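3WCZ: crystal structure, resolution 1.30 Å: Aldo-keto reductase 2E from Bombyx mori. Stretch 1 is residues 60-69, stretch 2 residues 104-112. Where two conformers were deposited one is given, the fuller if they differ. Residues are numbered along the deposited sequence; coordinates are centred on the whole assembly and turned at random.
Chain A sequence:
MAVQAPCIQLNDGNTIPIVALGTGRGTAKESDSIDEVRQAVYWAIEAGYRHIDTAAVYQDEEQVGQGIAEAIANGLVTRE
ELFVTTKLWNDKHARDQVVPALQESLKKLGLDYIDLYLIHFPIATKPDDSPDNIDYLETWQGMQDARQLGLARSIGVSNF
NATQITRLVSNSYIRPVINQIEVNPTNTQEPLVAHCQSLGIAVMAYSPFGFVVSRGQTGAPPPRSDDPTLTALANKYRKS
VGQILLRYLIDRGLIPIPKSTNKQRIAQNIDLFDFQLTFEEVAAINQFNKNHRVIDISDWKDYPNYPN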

# COMPACT_ATOMS: atom_id res chain seq x y z
N ASP A 60 5.12 7.71 11.62
CA ASP A 60 5.70 6.53 12.26
C ASP A 60 6.89 5.96 11.51
O ASP A 60 7.29 4.83 11.76
CB ASP A 60 4.66 5.43 12.59
CG ASP A 60 4.00 4.81 11.38
OD1 ASP A 60 4.42 5.03 10.22
OD2 ASP A 60 3.05 4.01 11.63
N GLU A 61 7.48 6.74 10.61
CA GLU A 61 8.70 6.28 9.95
C GLU A 61 9.80 5.98 10.94
O GLU A 61 10.63 5.08 10.73
CB GLU A 61 9.17 7.28 8.87
CG GLU A 61 8.32 7.25 7.59
CD GLU A 61 8.54 8.45 6.70
OE1 GLU A 61 8.70 9.56 7.25
OE2 GLU A 61 8.54 8.27 5.47
N GLU A 62 9.83 6.74 12.05
CA GLU A 62 10.85 6.49 13.05
C GLU A 62 10.69 5.08 13.63
O GLU A 62 11.69 4.35 13.79
CB GLU A 62 10.74 7.54 14.16
CG GLU A 62 11.59 7.29 15.41
CD GLU A 62 11.45 8.39 16.45
OE1 GLU A 62 10.72 9.38 16.20
OE2 GLU A 62 12.08 8.29 17.53
N GLN A 63 9.46 4.68 13.94
CA GLN A 63 9.18 3.35 14.48
C GLN A 63 9.51 2.26 13.45
O GLN A 63 10.08 1.22 13.78
CB GLN A 63 7.73 3.22 14.90
CG GLN A 63 7.38 3.89 16.21
CD GLN A 63 7.56 5.39 16.19
OE1 GLN A 63 7.20 6.07 15.23
NE2 GLN A 63 8.15 5.93 17.26
N VAL A 64 9.14 2.49 12.19
CA VAL A 64 9.49 1.57 11.13
C VAL A 64 11.00 1.41 11.05
O VAL A 64 11.51 0.30 10.95
CB VAL A 64 8.89 2.03 9.80
CG1 VAL A 64 9.40 1.16 8.68
CG2 VAL A 64 7.38 2.01 9.84
N GLY A 65 11.72 2.53 11.12
CA GLY A 65 13.15 2.48 11.11
C GLY A 65 13.75 1.75 12.29
O GLY A 65 14.73 1.05 12.15
N GLN A 66 13.15 1.93 13.46
CA GLN A 66 13.58 1.20 14.66
C GLN A 66 13.42 -0.31 14.47
O GLN A 66 14.32 -1.06 14.83
CB GLN A 66 12.81 1.68 15.92
CG GLN A 66 13.18 3.08 16.37
CD GLN A 66 12.17 3.62 17.39
OE1 GLN A 66 11.04 3.15 17.51
NE2 GLN A 66 12.60 4.63 18.15
N GLY A 67 12.28 -0.73 13.94
CA GLY A 67 12.02 -2.14 13.71
C GLY A 67 12.95 -2.75 12.70
O GLY A 67 13.49 -3.84 12.91
N ILE A 68 13.19 -2.03 11.60
CA ILE A 68 14.14 -2.47 10.58
C ILE A 68 15.53 -2.60 11.18
O ILE A 68 16.23 -3.59 10.96
CB ILE A 68 14.17 -1.51 9.40
CG1 ILE A 68 12.86 -1.62 8.62
CG2 ILE A 68 15.39 -1.76 8.52
CD1 ILE A 68 12.67 -0.58 7.57
N ALA A 69 15.94 -1.59 11.95
CA ALA A 69 17.29 -1.60 12.51
C ALA A 69 17.47 -2.78 13.45
O ALA A 69 18.52 -3.43 13.47
CB ALA A 69 17.58 -0.29 13.22
N GLU A 104 14.29 13.56 4.14
CA GLU A 104 13.73 13.62 5.48
C GLU A 104 13.16 12.26 5.88
O GLU A 104 13.39 11.78 7.00
CB GLU A 104 12.69 14.74 5.57
CG GLU A 104 11.96 14.85 6.86
CD GLU A 104 11.09 16.10 6.91
OE1 GLU A 104 11.46 17.10 6.25
OE2 GLU A 104 10.06 16.08 7.61
N SER A 105 12.38 11.63 5.00
CA SER A 105 11.89 10.28 5.27
C SER A 105 13.02 9.30 5.54
O SER A 105 12.95 8.49 6.48
CB SER A 105 11.04 9.79 4.10
OG SER A 105 9.73 10.30 4.15
N LEU A 106 14.04 9.33 4.69
CA LEU A 106 15.18 8.46 4.85
C LEU A 106 15.89 8.66 6.19
O LEU A 106 16.33 7.69 6.80
CB LEU A 106 16.17 8.65 3.72
CG LEU A 106 15.68 8.16 2.35
CD1 LEU A 106 16.67 8.54 1.25
CD2 LEU A 106 15.45 6.64 2.29
N LYS A 107 16.04 9.90 6.62
CA LYS A 107 16.64 10.17 7.92
C LYS A 107 15.79 9.54 9.05
O LYS A 107 16.33 8.89 9.96
CB LYS A 107 16.85 11.68 8.13
CG LYS A 107 17.66 12.03 9.37
CD LYS A 107 17.95 13.52 9.39
CE LYS A 107 18.90 13.92 10.51
NZ LYS A 107 19.16 15.41 10.47
N LYS A 108 14.47 9.71 9.01
CA LYS A 108 13.62 9.11 10.01
C LYS A 108 13.70 7.60 10.00
O LYS A 108 13.69 6.96 11.05
CB LYS A 108 12.19 9.53 9.78
CG LYS A 108 11.93 10.99 10.09
CD LYS A 108 10.49 11.36 9.83
CE LYS A 108 10.16 12.78 10.30
NZ LYS A 108 10.90 13.83 9.57
N LEU A 109 13.77 7.01 8.81
CA LEU A 109 13.82 5.56 8.64
C LEU A 109 15.18 4.97 8.94
O LEU A 109 15.32 3.76 9.02
CB LEU A 109 13.39 5.16 7.20
CG LEU A 109 11.93 5.39 6.82
CD1 LEU A 109 11.76 5.41 5.30
CD2 LEU A 109 11.06 4.32 7.45
N GLY A 110 16.20 5.81 9.05
CA GLY A 110 17.57 5.33 9.22
C GLY A 110 18.11 4.59 8.00
O GLY A 110 18.93 3.68 8.15
N LEU A 111 17.67 4.98 6.80
CA LEU A 111 18.05 4.32 5.55
C LEU A 111 18.80 5.27 4.62
O LEU A 111 18.65 6.48 4.74
CB LEU A 111 16.80 3.81 4.82
CG LEU A 111 15.92 2.87 5.65
CD1 LEU A 111 14.71 2.46 4.80
CD2 LEU A 111 16.67 1.65 6.16
N ASP A 112 19.59 4.72 3.69
CA ASP A 112 20.31 5.49 2.69
C ASP A 112 19.54 5.60 1.36
O ASP A 112 19.85 6.45 0.53
CB ASP A 112 21.65 4.85 2.38
CG ASP A 112 22.54 4.73 3.59
OD1 ASP A 112 22.73 5.73 4.29
OD2 ASP A 112 23.04 3.61 3.84
O HOH W 1 14.26 5.07 12.93
O HOH W 2 16.68 1.67 10.19

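The helix of residues 61-69 meets the C-terminal end of a second helix, residues 104-109, with the two axes 47° apart in direction and 7.9 Å apart at closest approach. So close an approach depends on glycine. G65 CA lies 4.0 Å from L109 CA and 3.3 Å from L109 O; a CB on G65 would point toward the other stretch and sit about 2.6 Å from L109 O, a clash. Glycine also suits the end of the second helix, where G110 adopts positive phi (67°) and closes a Schellman motif: G110 N donates to K107 O (3.2 Å) and L111 N to L106 O (3.0 Å).

With L106 O and K107 O taken by these two bonds, K108 O and L109 O are the carbonyls left without an amide partner in the stretch, and the neighbouring helix and two waters meet them. E62 CA points its hydrogen at K108 O in a nearly linear CA-H...O contact (3.5 Å, 165° at H). Two waters then join carbonyls that could not bond to each other, since both are acceptors: one donates to E62 O (2.8 Å) and K108 O (2.7 Å), the other to G65 O and L109 O (both 2.8 Å).

One direct hydrogen bond crosses the interface. S105 OG donates to E61 OE2 at 2.7 Å, a short bond suited to a carboxylate acceptor in a buried setting. The alkyl part of K108 also borders this glutamate, with K108 CD 3.6 Å from E61 OE1, while its amine leads away to form a salt bridge within its own helix, K108 NZ to E104 OE2 (3.1 Å).

Apolar packing pairs the leucines of the second stretch with V64 and I68 of the first. L109 CD2 reaches V64 CG1 (3.8 Å) and also touches E61 CB (3.8 Å), filling space beside the first helix. Farther along, L111 CD2 approaches I68 CG2 at 4.3 Å, a looser contact that extends the hydrophobic surface beyond the helix end.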